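Local coordinates for CELL WALL surface anchor family protein (Streptococcus pneumoniae, PDB 2WW8) that serves as the pneumococcal pilus adhesin and probably recognises host cells through an integrin I-like (von Willebrand factor A) domain with a metal-ion-dependent adhesion site, at residues V273-T278 and H384-V389; V228-N233 and M364-I369; T314-Y319 and Y352-T357; N235-I240 and E249-A254; F535-G540 and T573-Q578. All coordinates share one frame; numbering follows the deposited sequence.

Interaction 1: V273-T278 and H384-V389; sequences VTYAST and HITDGV. With MG (magnesium ion), chain B.
Tyr275 and His384 reach for each other past strand 225-232, near the metal-ion-dependent adhesion site of an integrin I-like (von Willebrand factor A) domain. Their own strands, 269-275 and 379-386, flank that strand in the parallel sheet and do not pair, so CA of Tyr275 and CA of Thr386 stay 9.6 Å apart and long side chains have to bridge the gap. The tyrosine CB points toward segment 384-389, and CG, set between the backbone N and carbonyl carbon (chi1 72°), carries the phenol to His384. The two side chains cross at about a right angle; the rings meet rim to rim, planes 52° apart, neither over the face of the other. Where they meet, Tyr275 OH and His384 NE2 share a short 2.6 Å hydrogen bond in which either may donate. Thr386 CG2 covers one face of the imidazole, toward its rim. Thr386 OG1 accepts from Gly388 N in an ST turn and also bonds Asp232 OD2, tying down the loop from which Asp387 OD1 binds the magnesium ion at 2.2 Å. One water spans the rest, 2.9 Å from both Tyr275 OH and Gly388 O, donating to the latter.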
# COMPACT_ATOMS: atom_id res chain seq x y z
N VAL A 273 7.00 -27.61 23.06
CA VAL A 273 6.53 -28.81 23.73
C VAL A 273 5.30 -28.40 24.54
O VAL A 273 5.43 -27.64 25.52
CB VAL A 273 7.59 -29.43 24.66
CG1 VAL A 273 7.04 -30.68 25.45
CG2 VAL A 273 8.91 -29.83 23.86
N THR A 274 4.15 -28.96 24.18
CA THR A 274 2.95 -28.79 24.98
C THR A 274 2.70 -30.05 25.81
O THR A 274 2.84 -31.18 25.30
CB THR A 274 1.78 -28.47 24.07
OG1 THR A 274 2.01 -27.15 23.51
CG2 THR A 274 0.42 -28.43 24.86
N TYR A 275 2.34 -29.86 27.08
CA TYR A 275 2.22 -31.01 28.00
C TYR A 275 1.03 -30.91 28.96
O TYR A 275 0.62 -29.81 29.32
CB TYR A 275 3.46 -31.28 28.84
CG TYR A 275 3.74 -30.29 29.96
CD1 TYR A 275 4.30 -29.03 29.68
CD2 TYR A 275 3.43 -30.60 31.28
CE1 TYR A 275 4.58 -28.13 30.71
CE2 TYR A 275 3.74 -29.70 32.34
CZ TYR A 275 4.32 -28.49 32.03
OH TYR A 275 4.53 -27.61 33.07
N ALA A 276 0.60 -32.07 29.44
CA ALA A 276 -0.31 -32.12 30.58
C ALA A 276 0.01 -33.46 31.23
O ALA A 276 1.11 -33.53 31.86
CB ALA A 276 -1.80 -31.86 30.20
N SER A 277 -0.86 -34.48 31.17
CA SER A 277 -0.47 -35.78 31.75
C SER A 277 0.60 -36.46 30.90
O SER A 277 1.17 -37.48 31.31
CB SER A 277 -1.69 -36.77 31.78
OG SER A 277 -2.72 -36.23 32.62
N THR A 278 0.78 -35.98 29.66
CA THR A 278 1.83 -36.48 28.77
C THR A 278 2.15 -35.33 27.82
O THR A 278 1.56 -34.24 27.92
CB THR A 278 1.48 -37.83 28.00
OG1 THR A 278 2.60 -38.32 27.22
CG2 THR A 278 0.32 -37.53 27.02
N HIS A 384 9.47 -21.84 30.13
CA HIS A 384 8.46 -22.77 30.59
C HIS A 384 7.30 -21.94 31.16
O HIS A 384 7.45 -21.15 32.13
CB HIS A 384 9.08 -23.53 31.73
CG HIS A 384 8.17 -24.59 32.29
ND1 HIS A 384 8.54 -25.36 33.37
CD2 HIS A 384 6.98 -25.07 31.88
CE1 HIS A 384 7.57 -26.22 33.65
NE2 HIS A 384 6.61 -26.06 32.76
N ILE A 385 6.13 -22.14 30.58
CA ILE A 385 4.94 -21.45 31.02
C ILE A 385 4.07 -22.52 31.70
O ILE A 385 3.69 -23.54 31.08
CB ILE A 385 4.17 -20.82 29.84
CG1 ILE A 385 5.01 -19.71 29.22
CG2 ILE A 385 2.75 -20.31 30.25
CD1 ILE A 385 4.70 -19.55 27.70
N THR A 386 3.74 -22.29 32.96
CA THR A 386 2.89 -23.29 33.61
C THR A 386 1.88 -22.64 34.57
O THR A 386 2.15 -21.52 35.06
CB THR A 386 3.80 -24.32 34.34
OG1 THR A 386 3.01 -25.16 35.19
CG2 THR A 386 4.89 -23.65 35.14
N ASP A 387 0.78 -23.34 34.88
CA ASP A 387 -0.13 -22.80 35.91
C ASP A 387 -0.27 -23.77 37.09
O ASP A 387 -1.24 -23.72 37.82
CB ASP A 387 -1.49 -22.41 35.33
CG ASP A 387 -2.38 -23.62 35.14
OD1 ASP A 387 -1.90 -24.77 35.10
OD2 ASP A 387 -3.59 -23.44 34.93
N GLY A 388 0.68 -24.67 37.28
CA GLY A 388 0.56 -25.55 38.45
C GLY A 388 1.75 -26.43 38.77
O GLY A 388 2.58 -26.75 37.92
N VAL A 389 1.85 -26.76 40.04
CA VAL A 389 2.83 -27.69 40.54
C VAL A 389 2.58 -29.11 40.03
O VAL A 389 1.44 -29.43 39.68
CB VAL A 389 2.91 -27.62 42.08
CG1 VAL A 389 3.23 -26.17 42.57
CG2 VAL A 389 1.63 -28.12 42.74
MG MG B . -2.66 -26.74 35.65
O HOH W 1 4.45 -27.68 35.94
O HOH W 2 -2.88 -25.91 37.56
O HOH W 3 -3.61 -28.37 36.41
O HOH W 4 -0.69 -27.39 35.75

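Interaction 2: V228-N233 and M364-I369; sequences VILLDN and MKADEI. With CA (calcium ion), chain C.
Val228 faces the helix squarely: its CB points at segment 364-369, and the two methyls fork over different residues one turn apart. CG1, trans to the backbone N (chi1 177°), lands on Ala366, 3.9 Å from its CB and close to its CA as well. CG2 swings to the other side and meets the CG2 branch of Ile369 at 3.8 Å, the two side chains slanting across one another. Two residues further along the strand, Leu230 leaves at an angle to the helix, but its tip comes nearer, CD2 lying 3.9 Å from Ala366 CB. Ala366 CB therefore touches both Val228 CG1 and Leu230 CD2, which lie side by side on the strand's side of it. The local helix axis runs 9.1 Å from that of the strand and nearly antiparallel to it (167°).

The helix's other sides carry the polar groups. Lys365 NZ bridges to Glu368 OE1, approaching from above the carboxylate plane, and Asp367 points away from the strand and grips the calcium ion with both OD1 and OD2, alongside Asn526 O, Asp530 OD2 and three waters. Within the alpha/beta fold, helix 359-373 thus lies against one face of the parallel sheet, also touching Val273 of strand 269-275 and Ile382 of strand 379-386, while Ile229, turned the opposite way, packs on helix 247-263.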
# COMPACT_ATOMS: atom_id res chain seq x y z
N VAL A 228 13.76 -23.93 23.49
CA VAL A 228 12.56 -24.77 23.59
C VAL A 228 11.52 -24.02 24.46
O VAL A 228 11.83 -23.49 25.54
CB VAL A 228 12.87 -26.10 24.28
CG1 VAL A 228 11.54 -26.95 24.44
CG2 VAL A 228 13.99 -26.89 23.46
N ILE A 229 10.28 -23.97 23.99
CA ILE A 229 9.18 -23.42 24.84
C ILE A 229 8.36 -24.58 25.39
O ILE A 229 7.93 -25.42 24.59
CB ILE A 229 8.30 -22.50 24.03
CG1 ILE A 229 9.14 -21.32 23.62
CG2 ILE A 229 7.02 -22.09 24.83
CD1 ILE A 229 8.45 -20.36 22.68
N LEU A 230 8.19 -24.65 26.70
CA LEU A 230 7.36 -25.71 27.27
C LEU A 230 6.08 -25.06 27.73
O LEU A 230 6.13 -24.07 28.44
CB LEU A 230 7.94 -26.27 28.57
CG LEU A 230 9.29 -26.99 28.53
CD1 LEU A 230 9.69 -27.49 29.92
CD2 LEU A 230 9.09 -28.18 27.59
N LEU A 231 4.94 -25.61 27.33
CA LEU A 231 3.71 -24.89 27.57
C LEU A 231 2.67 -25.85 28.21
O LEU A 231 2.30 -26.86 27.61
CB LEU A 231 3.18 -24.39 26.23
CG LEU A 231 1.77 -23.75 26.28
CD1 LEU A 231 1.71 -22.55 27.25
CD2 LEU A 231 1.32 -23.30 24.82
N ASP A 232 2.29 -25.55 29.45
CA ASP A 232 1.27 -26.30 30.20
C ASP A 232 -0.10 -26.16 29.53
O ASP A 232 -0.61 -25.06 29.27
CB ASP A 232 1.37 -25.78 31.67
CG ASP A 232 0.37 -26.39 32.67
OD1 ASP A 232 -0.66 -26.98 32.27
OD2 ASP A 232 0.70 -26.21 33.87
N ASN A 233 -0.71 -27.30 29.19
CA ASN A 233 -2.07 -27.31 28.60
C ASN A 233 -3.00 -28.15 29.52
O ASN A 233 -3.93 -28.81 29.03
CB ASN A 233 -2.05 -27.82 27.16
CG ASN A 233 -3.36 -27.56 26.37
OD1 ASN A 233 -3.91 -28.51 25.82
ND2 ASN A 233 -3.87 -26.35 26.35
N MET A 364 12.08 -33.29 30.69
CA MET A 364 12.79 -34.31 29.93
C MET A 364 12.80 -34.15 28.42
O MET A 364 13.85 -34.33 27.80
CB MET A 364 12.39 -35.76 30.28
CG MET A 364 12.72 -36.12 31.69
SD MET A 364 11.81 -37.57 32.28
CE MET A 364 12.19 -38.81 30.98
N LYS A 365 11.65 -33.81 27.85
CA LYS A 365 11.51 -33.57 26.44
C LYS A 365 12.35 -32.33 26.05
O LYS A 365 13.02 -32.39 25.06
CB LYS A 365 10.03 -33.42 26.04
CG LYS A 365 9.92 -33.29 24.49
CD LYS A 365 10.65 -34.44 23.79
CE LYS A 365 9.73 -35.63 23.63
NZ LYS A 365 10.46 -36.70 22.89
N ALA A 366 12.33 -31.24 26.82
CA ALA A 366 13.19 -30.08 26.48
C ALA A 366 14.68 -30.47 26.54
O ALA A 366 15.44 -30.15 25.63
CB ALA A 366 12.95 -28.92 27.44
N ASP A 367 15.12 -31.18 27.57
CA ASP A 367 16.54 -31.61 27.62
C ASP A 367 16.89 -32.52 26.43
O ASP A 367 17.96 -32.34 25.84
CB ASP A 367 16.75 -32.37 28.94
CG ASP A 367 18.21 -32.64 29.24
OD1 ASP A 367 19.07 -31.83 28.89
OD2 ASP A 367 18.52 -33.66 29.87
N GLU A 368 16.00 -33.44 26.04
CA GLU A 368 16.21 -34.29 24.87
C GLU A 368 16.38 -33.50 23.57
O GLU A 368 17.34 -33.71 22.81
CB GLU A 368 15.04 -35.30 24.72
CG GLU A 368 15.09 -36.15 23.48
CD GLU A 368 13.96 -37.22 23.48
OE1 GLU A 368 12.95 -37.17 24.23
OE2 GLU A 368 14.11 -38.20 22.74
N ILE A 369 15.46 -32.58 23.30
CA ILE A 369 15.57 -31.73 22.11
C ILE A 369 16.90 -30.96 22.08
O ILE A 369 17.58 -30.95 21.06
CB ILE A 369 14.37 -30.76 21.98
CG1 ILE A 369 13.12 -31.61 21.70
CG2 ILE A 369 14.65 -29.65 20.92
CD1 ILE A 369 11.88 -30.79 21.79
CA CA C . 20.82 -33.13 30.31
O HOH W 5 20.90 -35.42 30.96
O HOH W 6 22.00 -33.69 28.27
O HOH W 7 22.94 -33.53 31.48

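Interaction 3: T314-Y319 and Y352-T357; sequences TNTKDY and YQFGAT
A CH-pi contact between Thr314 and Phe354 joins the end of strand 311-315 to the loop that leads into helix 359-373, in the region inserted between strands 269-275 and 379-386 of the adhesin's alpha/beta domain. The methyl CG2 of Thr314 stands over one face of the phenyl ring, 3.9 Å from the ring centroid and 29° off its normal. It is displaced toward the outer edge, closest to Phe354 CE1 at 3.5 Å and to CZ at 3.7 Å. The threonine holds this branch between its backbone N and carbonyl carbon while OG1 takes the position trans to N (chi1 -174°), so carbon and not oxygen meets the ring. Thr316 adds a looser touch: its CG2 is 4.5 Å from Phe354 CD2, coming at a slant. Its OG1, on the other branch, accepts from the backbone N atoms of Asp281 and Gly282.

The Phe354 backbone is anchored too, with its O accepting from Ser277 N just beyond strand 269-275. Around the ring, Phe285 and Val287 of strand 284-292 and Phe312 of strand 311-315 complete an apolar setting, so the loop is pinned onto the small antiparallel sheet beside the central parallel one.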
# COMPACT_ATOMS: atom_id res chain seq x y z
N THR A 314 -6.29 -42.82 24.09
CA THR A 314 -6.68 -42.04 22.90
C THR A 314 -5.45 -41.39 22.27
O THR A 314 -4.41 -41.44 22.90
CB THR A 314 -7.71 -40.89 23.25
OG1 THR A 314 -8.14 -40.27 22.01
CG2 THR A 314 -7.14 -39.79 24.13
N ASN A 315 -5.55 -40.77 21.09
CA ASN A 315 -4.49 -39.89 20.59
C ASN A 315 -4.62 -38.52 21.26
O ASN A 315 -5.71 -37.93 21.32
CB ASN A 315 -4.57 -39.72 19.06
CG ASN A 315 -4.25 -41.02 18.31
OD1 ASN A 315 -5.03 -41.95 18.40
ND2 ASN A 315 -3.11 -41.10 17.61
N THR A 316 -3.51 -37.94 21.69
CA THR A 316 -3.57 -36.60 22.27
C THR A 316 -3.69 -35.63 21.11
O THR A 316 -3.54 -35.97 19.90
CB THR A 316 -2.30 -36.30 23.13
OG1 THR A 316 -1.16 -36.47 22.27
CG2 THR A 316 -2.17 -37.30 24.27
N LYS A 317 -4.00 -34.40 21.44
CA LYS A 317 -3.95 -33.39 20.40
C LYS A 317 -2.47 -33.15 20.07
O LYS A 317 -1.62 -33.27 20.97
CB LYS A 317 -4.51 -32.06 20.97
CG LYS A 317 -6.03 -31.95 21.14
CD LYS A 317 -6.86 -32.19 19.85
CE LYS A 317 -7.28 -31.01 19.03
NZ LYS A 317 -8.44 -31.21 18.01
N ASP A 318 -2.20 -32.78 18.83
CA ASP A 318 -0.85 -32.49 18.45
C ASP A 318 -0.59 -31.00 18.60
O ASP A 318 -0.80 -30.24 17.66
CB ASP A 318 -0.55 -33.01 17.04
CG ASP A 318 0.94 -32.83 16.70
OD1 ASP A 318 1.75 -32.36 17.57
OD2 ASP A 318 1.26 -33.15 15.53
N TYR A 319 -0.17 -30.60 19.80
CA TYR A 319 0.16 -29.19 20.02
C TYR A 319 1.67 -29.03 20.15
O TYR A 319 2.11 -28.07 20.76
CB TYR A 319 -0.52 -28.78 21.34
CG TYR A 319 -2.05 -28.65 21.25
CD1 TYR A 319 -2.68 -28.17 20.08
CD2 TYR A 319 -2.87 -29.00 22.33
CE1 TYR A 319 -4.11 -28.02 20.00
CE2 TYR A 319 -4.29 -28.85 22.28
CZ TYR A 319 -4.88 -28.35 21.12
OH TYR A 319 -6.25 -28.24 21.07
N TYR A 352 -10.41 -34.88 29.19
CA TYR A 352 -10.13 -34.39 30.56
C TYR A 352 -9.19 -35.34 31.30
O TYR A 352 -8.36 -34.91 32.14
CB TYR A 352 -11.53 -34.27 31.22
CG TYR A 352 -11.49 -33.76 32.65
CD1 TYR A 352 -11.14 -34.60 33.71
CD2 TYR A 352 -11.71 -32.40 32.91
CE1 TYR A 352 -11.07 -34.10 35.03
CE2 TYR A 352 -11.64 -31.90 34.22
CZ TYR A 352 -11.36 -32.76 35.24
OH TYR A 352 -11.31 -32.27 36.51
N GLN A 353 -9.30 -36.64 30.99
CA GLN A 353 -8.49 -37.62 31.73
C GLN A 353 -6.99 -37.41 31.45
O GLN A 353 -6.20 -37.96 32.21
CB GLN A 353 -8.89 -39.07 31.44
CG GLN A 353 -10.47 -39.24 31.47
CD GLN A 353 -11.08 -38.82 32.80
OE1 GLN A 353 -10.49 -39.08 33.85
NE2 GLN A 353 -12.27 -38.18 32.76
N PHE A 354 -6.63 -36.65 30.41
CA PHE A 354 -5.23 -36.43 30.04
C PHE A 354 -4.69 -35.08 30.46
O PHE A 354 -3.59 -34.68 30.04
CB PHE A 354 -5.11 -36.61 28.49
CG PHE A 354 -5.39 -38.04 28.07
CD1 PHE A 354 -6.68 -38.54 28.00
CD2 PHE A 354 -4.34 -38.91 27.83
CE1 PHE A 354 -6.92 -39.87 27.65
CE2 PHE A 354 -4.58 -40.27 27.47
CZ PHE A 354 -5.84 -40.74 27.42
N GLY A 355 -5.43 -34.36 31.31
CA GLY A 355 -5.04 -32.96 31.58
C GLY A 355 -4.48 -32.64 32.96
O GLY A 355 -4.80 -31.57 33.49
N ALA A 356 -3.73 -33.55 33.57
CA ALA A 356 -3.02 -33.28 34.82
C ALA A 356 -1.64 -32.64 34.47
O ALA A 356 -1.44 -32.21 33.34
CB ALA A 356 -2.79 -34.59 35.59
N THR A 357 -0.68 -32.65 35.39
CA THR A 357 0.54 -31.85 35.31
C THR A 357 1.78 -32.73 35.52
O THR A 357 2.24 -32.91 36.66
CB THR A 357 0.48 -30.66 36.28
OG1 THR A 357 -0.79 -30.02 36.08
CG2 THR A 357 1.63 -29.61 36.03

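Interaction 4: N235-I240 and E249-A254; sequences NSMSNI and ERAGEA. With MG (magnesium ion), chain B.
Asn239 OD1 takes the backbone N-H of Glu249 at 2.8 Å, a fairly straight bond (160° at the hydrogen) that arrives in the carbonyl plane on a lone pair. Glu249 lies in the first turn of helix 247-263, where N-H groups lack an acceptor inside the helix, so the asparagine supplies one from the preceding loop. The other end of the amide is held as well: ND2 donates to Thr340 O, which fixes how the flat group is turned. The start of the glutamate side chain lies obliquely off the end of the amide, Glu249 CB being 3.6 Å from Asn239 OD1 and 3.7 Å from Asn239 ND2. The two side chains cross at about a right angle, and the carboxylate carries on past the amide to a salt bridge with Arg246.

Met237 makes the second, apolar link. Its chain folds at chi2 (-78°) and again at chi3 (-73°), bringing the terminal CE to 3.8 Å from Ala251 CB on the helix. Backbone bonds from Met237 to Ala248 and from Asn239 to Arg246 run alongside. Earlier in the same loop, Ser236 OG binds the magnesium ion at 2.2 Å. Ser234 and Asp387 are the other protein ligands, and Asp232, bonded to Ser234, stands behind them: the DxSxS-type metal-ion-dependent adhesion site of integrin I-like domains.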
# COMPACT_ATOMS: atom_id res chain seq x y z
N ASN A 235 -5.95 -29.04 32.40
CA ASN A 235 -7.37 -28.63 32.38
C ASN A 235 -7.60 -27.24 33.01
O ASN A 235 -8.42 -26.47 32.52
CB ASN A 235 -8.17 -29.67 33.18
CG ASN A 235 -8.16 -31.04 32.53
OD1 ASN A 235 -7.97 -31.16 31.32
ND2 ASN A 235 -8.33 -32.08 33.32
N SER A 236 -6.89 -26.93 34.11
CA SER A 236 -6.96 -25.64 34.78
C SER A 236 -6.66 -24.47 33.83
O SER A 236 -6.98 -23.33 34.15
CB SER A 236 -5.92 -25.58 35.89
OG SER A 236 -4.59 -25.75 35.40
N MET A 237 -5.99 -24.73 32.70
CA MET A 237 -5.76 -23.63 31.74
C MET A 237 -7.01 -23.25 30.94
O MET A 237 -6.99 -22.25 30.25
CB MET A 237 -4.61 -23.94 30.75
CG MET A 237 -3.26 -24.22 31.42
SD MET A 237 -2.54 -22.64 31.92
CE MET A 237 -2.02 -21.93 30.35
N SER A 238 -8.05 -24.07 30.94
CA SER A 238 -9.31 -23.76 30.28
C SER A 238 -9.75 -22.31 30.44
O SER A 238 -9.77 -21.77 31.55
CB SER A 238 -10.38 -24.68 30.91
OG SER A 238 -11.65 -24.16 30.61
N ASN A 239 -10.16 -21.67 29.34
CA ASN A 239 -10.25 -20.21 29.29
C ASN A 239 -11.33 -19.69 30.28
O ASN A 239 -11.20 -18.58 30.86
CB ASN A 239 -10.58 -19.81 27.85
CG ASN A 239 -9.33 -19.81 26.97
OD1 ASN A 239 -8.26 -19.48 27.44
ND2 ASN A 239 -9.45 -20.21 25.72
N ILE A 240 -12.40 -20.48 30.43
CA ILE A 240 -13.54 -20.02 31.22
C ILE A 240 -13.20 -20.32 32.68
O ILE A 240 -13.79 -19.71 33.56
CB ILE A 240 -14.90 -20.66 30.81
CG1 ILE A 240 -14.89 -22.19 30.99
CG2 ILE A 240 -15.32 -20.22 29.39
CD1 ILE A 240 -16.36 -22.75 30.93
N GLU A 249 -5.76 -19.09 26.22
CA GLU A 249 -5.67 -18.22 25.08
C GLU A 249 -4.57 -17.17 25.27
O GLU A 249 -3.86 -16.82 24.32
CB GLU A 249 -7.00 -17.64 24.60
CG GLU A 249 -7.48 -16.44 25.29
CD GLU A 249 -8.86 -15.97 24.90
OE1 GLU A 249 -9.60 -16.59 24.10
OE2 GLU A 249 -9.24 -14.92 25.45
N ARG A 250 -4.44 -16.64 26.47
CA ARG A 250 -3.44 -15.63 26.68
C ARG A 250 -2.02 -16.21 26.69
O ARG A 250 -1.11 -15.53 26.23
CB ARG A 250 -3.75 -14.75 27.91
CG ARG A 250 -5.04 -13.93 27.72
CD ARG A 250 -5.41 -13.18 28.97
NE ARG A 250 -6.61 -12.42 28.69
CZ ARG A 250 -7.38 -11.80 29.59
NH1 ARG A 250 -7.11 -11.78 30.90
NH2 ARG A 250 -8.45 -11.13 29.16
N ALA A 251 -1.82 -17.39 27.26
CA ALA A 251 -0.49 -18.03 27.25
C ALA A 251 -0.17 -18.39 25.83
O ALA A 251 1.00 -18.28 25.52
CB ALA A 251 -0.47 -19.29 28.09
N GLY A 252 -1.15 -18.83 25.03
CA GLY A 252 -0.95 -19.16 23.61
C GLY A 252 -0.61 -17.92 22.78
O GLY A 252 0.38 -17.93 22.03
N GLU A 253 -1.37 -16.84 22.93
CA GLU A 253 -1.02 -15.60 22.22
C GLU A 253 0.37 -15.07 22.64
O GLU A 253 1.09 -14.56 21.77
CB GLU A 253 -2.08 -14.51 22.37
CG GLU A 253 -3.49 -14.89 21.85
CD GLU A 253 -4.68 -14.01 22.34
OE1 GLU A 253 -4.52 -13.16 23.27
OE2 GLU A 253 -5.81 -14.17 21.80
N ALA A 254 0.72 -15.16 23.93
CA ALA A 254 2.03 -14.72 24.41
C ALA A 254 3.12 -15.63 23.78
O ALA A 254 4.14 -15.13 23.31
CB ALA A 254 2.13 -14.79 25.94
MG MG B . -2.66 -26.74 35.65
O HOH W 3 -3.61 -28.37 36.41
O HOH W 4 -0.69 -27.39 35.75
O HOH W 2 -2.88 -25.91 37.56

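Interaction 5: F535-G540 and T573-Q578; sequences FTVGIG and TKILEQ
Ile575 lays its CD1 against the flank of Ile539, 3.9 Å from Ile539 CG1 and 4.0 Å from Ile539 CD1, the two side chains crossing at about a right angle. Ile575 leaves its helix beside the strand, and it is the long branch, CG1 trans to the carbonyl carbon (chi1 -59°), that turns the tip in toward Ile539. The shorter branch serves a different neighbour: Ile575 CG2 comes to 4.2 Å from Val537 CG1, so one isoleucine spans two alternate residues of the strand. Val537 points straight at the helix and splits its methyls between partners, with CG2 resting 4.0 Å from Gln578 CG. That contact uses the aliphatic stem of the glutamine.

The meeting is wholly apolar, and it falls at the beginning of the helix, with Lys574 in the N-cap position. The outer side of this first turn is different in character: Lys574 NZ and Glu577 OE1 form a long salt bridge at 3.6 Å. Strand 533-539 lies next to strands 379-386 and 566-569 in the parallel sheet, and helix 575-583 follows the last of these. Val569 of strand 566-569 packs against Val537, Ile575 and Gln578, Ala254 of helix 247-263 borders Ile575, and Ile539 also touches Met237 and Asp387 near the magnesium ion.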
# COMPACT_ATOMS: atom_id res chain seq x y z
N PHE A 535 13.89 -20.24 32.16
CA PHE A 535 12.95 -19.22 32.67
C PHE A 535 11.57 -19.86 32.87
O PHE A 535 11.12 -20.61 32.01
CB PHE A 535 12.78 -18.15 31.59
CG PHE A 535 14.05 -17.43 31.26
CD1 PHE A 535 14.65 -16.59 32.19
CD2 PHE A 535 14.65 -17.60 30.01
CE1 PHE A 535 15.84 -15.87 31.91
CE2 PHE A 535 15.87 -16.87 29.71
CZ PHE A 535 16.48 -16.05 30.68
N THR A 536 10.91 -19.59 33.99
CA THR A 536 9.62 -20.15 34.33
C THR A 536 8.68 -18.98 34.61
O THR A 536 8.93 -18.09 35.47
CB THR A 536 9.73 -21.07 35.56
OG1 THR A 536 10.77 -22.04 35.29
CG2 THR A 536 8.42 -21.87 35.82
N VAL A 537 7.62 -18.94 33.83
CA VAL A 537 6.53 -17.97 34.07
C VAL A 537 5.35 -18.80 34.59
O VAL A 537 4.80 -19.63 33.82
CB VAL A 537 6.20 -17.20 32.78
CG1 VAL A 537 4.98 -16.29 32.91
CG2 VAL A 537 7.40 -16.29 32.37
N GLY A 538 5.04 -18.66 35.88
CA GLY A 538 3.86 -19.27 36.49
C GLY A 538 2.61 -18.40 36.32
O GLY A 538 2.66 -17.15 36.27
N ILE A 539 1.47 -19.08 36.17
CA ILE A 539 0.20 -18.37 36.04
C ILE A 539 -0.66 -18.69 37.28
O ILE A 539 -1.28 -19.75 37.35
CB ILE A 539 -0.55 -18.77 34.77
CG1 ILE A 539 0.27 -18.39 33.53
CG2 ILE A 539 -1.88 -18.01 34.72
CD1 ILE A 539 -0.09 -19.32 32.37
N GLY A 540 -0.76 -17.74 38.21
CA GLY A 540 -1.67 -17.90 39.34
C GLY A 540 -1.24 -19.07 40.21
O GLY A 540 -2.10 -19.68 40.86
N THR A 573 -3.15 -10.99 31.56
CA THR A 573 -2.82 -10.09 30.45
C THR A 573 -1.31 -9.73 30.48
O THR A 573 -0.83 -9.09 29.53
CB THR A 573 -3.64 -8.76 30.42
OG1 THR A 573 -3.33 -7.94 31.56
CG2 THR A 573 -5.19 -8.92 30.33
N LYS A 574 -0.55 -10.14 31.50
CA LYS A 574 0.88 -9.77 31.65
C LYS A 574 1.86 -10.93 31.46
O LYS A 574 3.04 -10.82 31.76
CB LYS A 574 1.21 -9.19 33.04
CG LYS A 574 0.33 -8.08 33.60
CD LYS A 574 0.39 -6.87 32.78
CE LYS A 574 -0.33 -5.69 33.45
NZ LYS A 574 0.51 -4.51 33.17
N ILE A 575 1.36 -12.08 31.02
CA ILE A 575 2.24 -13.16 30.63
C ILE A 575 3.26 -12.75 29.55
O ILE A 575 4.46 -12.94 29.71
CB ILE A 575 1.43 -14.38 30.19
CG1 ILE A 575 0.51 -14.85 31.33
CG2 ILE A 575 2.38 -15.52 29.65
CD1 ILE A 575 -0.62 -15.71 30.78
N LEU A 576 2.83 -12.13 28.46
CA LEU A 576 3.79 -11.70 27.45
C LEU A 576 4.84 -10.73 28.03
O LEU A 576 6.05 -10.88 27.80
CB LEU A 576 3.08 -11.10 26.22
CG LEU A 576 4.04 -10.67 25.10
CD1 LEU A 576 5.05 -11.84 24.72
CD2 LEU A 576 3.27 -10.08 23.92
N GLU A 577 4.36 -9.77 28.83
CA GLU A 577 5.27 -8.80 29.39
C GLU A 577 6.37 -9.55 30.15
O GLU A 577 7.53 -9.17 30.10
CB GLU A 577 4.49 -7.85 30.30
CG GLU A 577 5.33 -6.94 31.20
CD GLU A 577 4.34 -6.26 32.17
OE1 GLU A 577 3.70 -5.27 31.75
OE2 GLU A 577 4.13 -6.77 33.31
N GLN A 578 6.00 -10.61 30.87
CA GLN A 578 7.03 -11.29 31.67
C GLN A 578 8.01 -12.15 30.86
O GLN A 578 9.22 -12.14 31.13
CB GLN A 578 6.37 -12.04 32.81
CG GLN A 578 7.31 -12.60 33.80
CD GLN A 578 8.27 -11.58 34.41
OE1 GLN A 578 9.48 -11.82 34.40
NE2 GLN A 578 7.77 -10.43 34.85

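All five contacts are largely buried, and four belong to the parallel sheet or the helices on it. Interactions 2 and 5 are aliphatic helix-on-sheet packing, with salt bridges kept to the helices' outer sides. Interactions 1 and 4 each turn on a hydrogen bond, interaction 4 adding an apolar touch, and both border the magnesium ion, bound by Asp387 of one and Ser236 of the other, with three shared waters. Interaction 3 is the outlier, a methyl on an aromatic ring outside the central sheet, joined to interaction 1 through Ser277 N and Phe354 O. Interactions 1 and 2 are knitted by strand pairing, Val273 to Ile229 and Leu231, whereas interactions 4 and 5 meet through packing, Met237 CE on Ile539 CD1 among others.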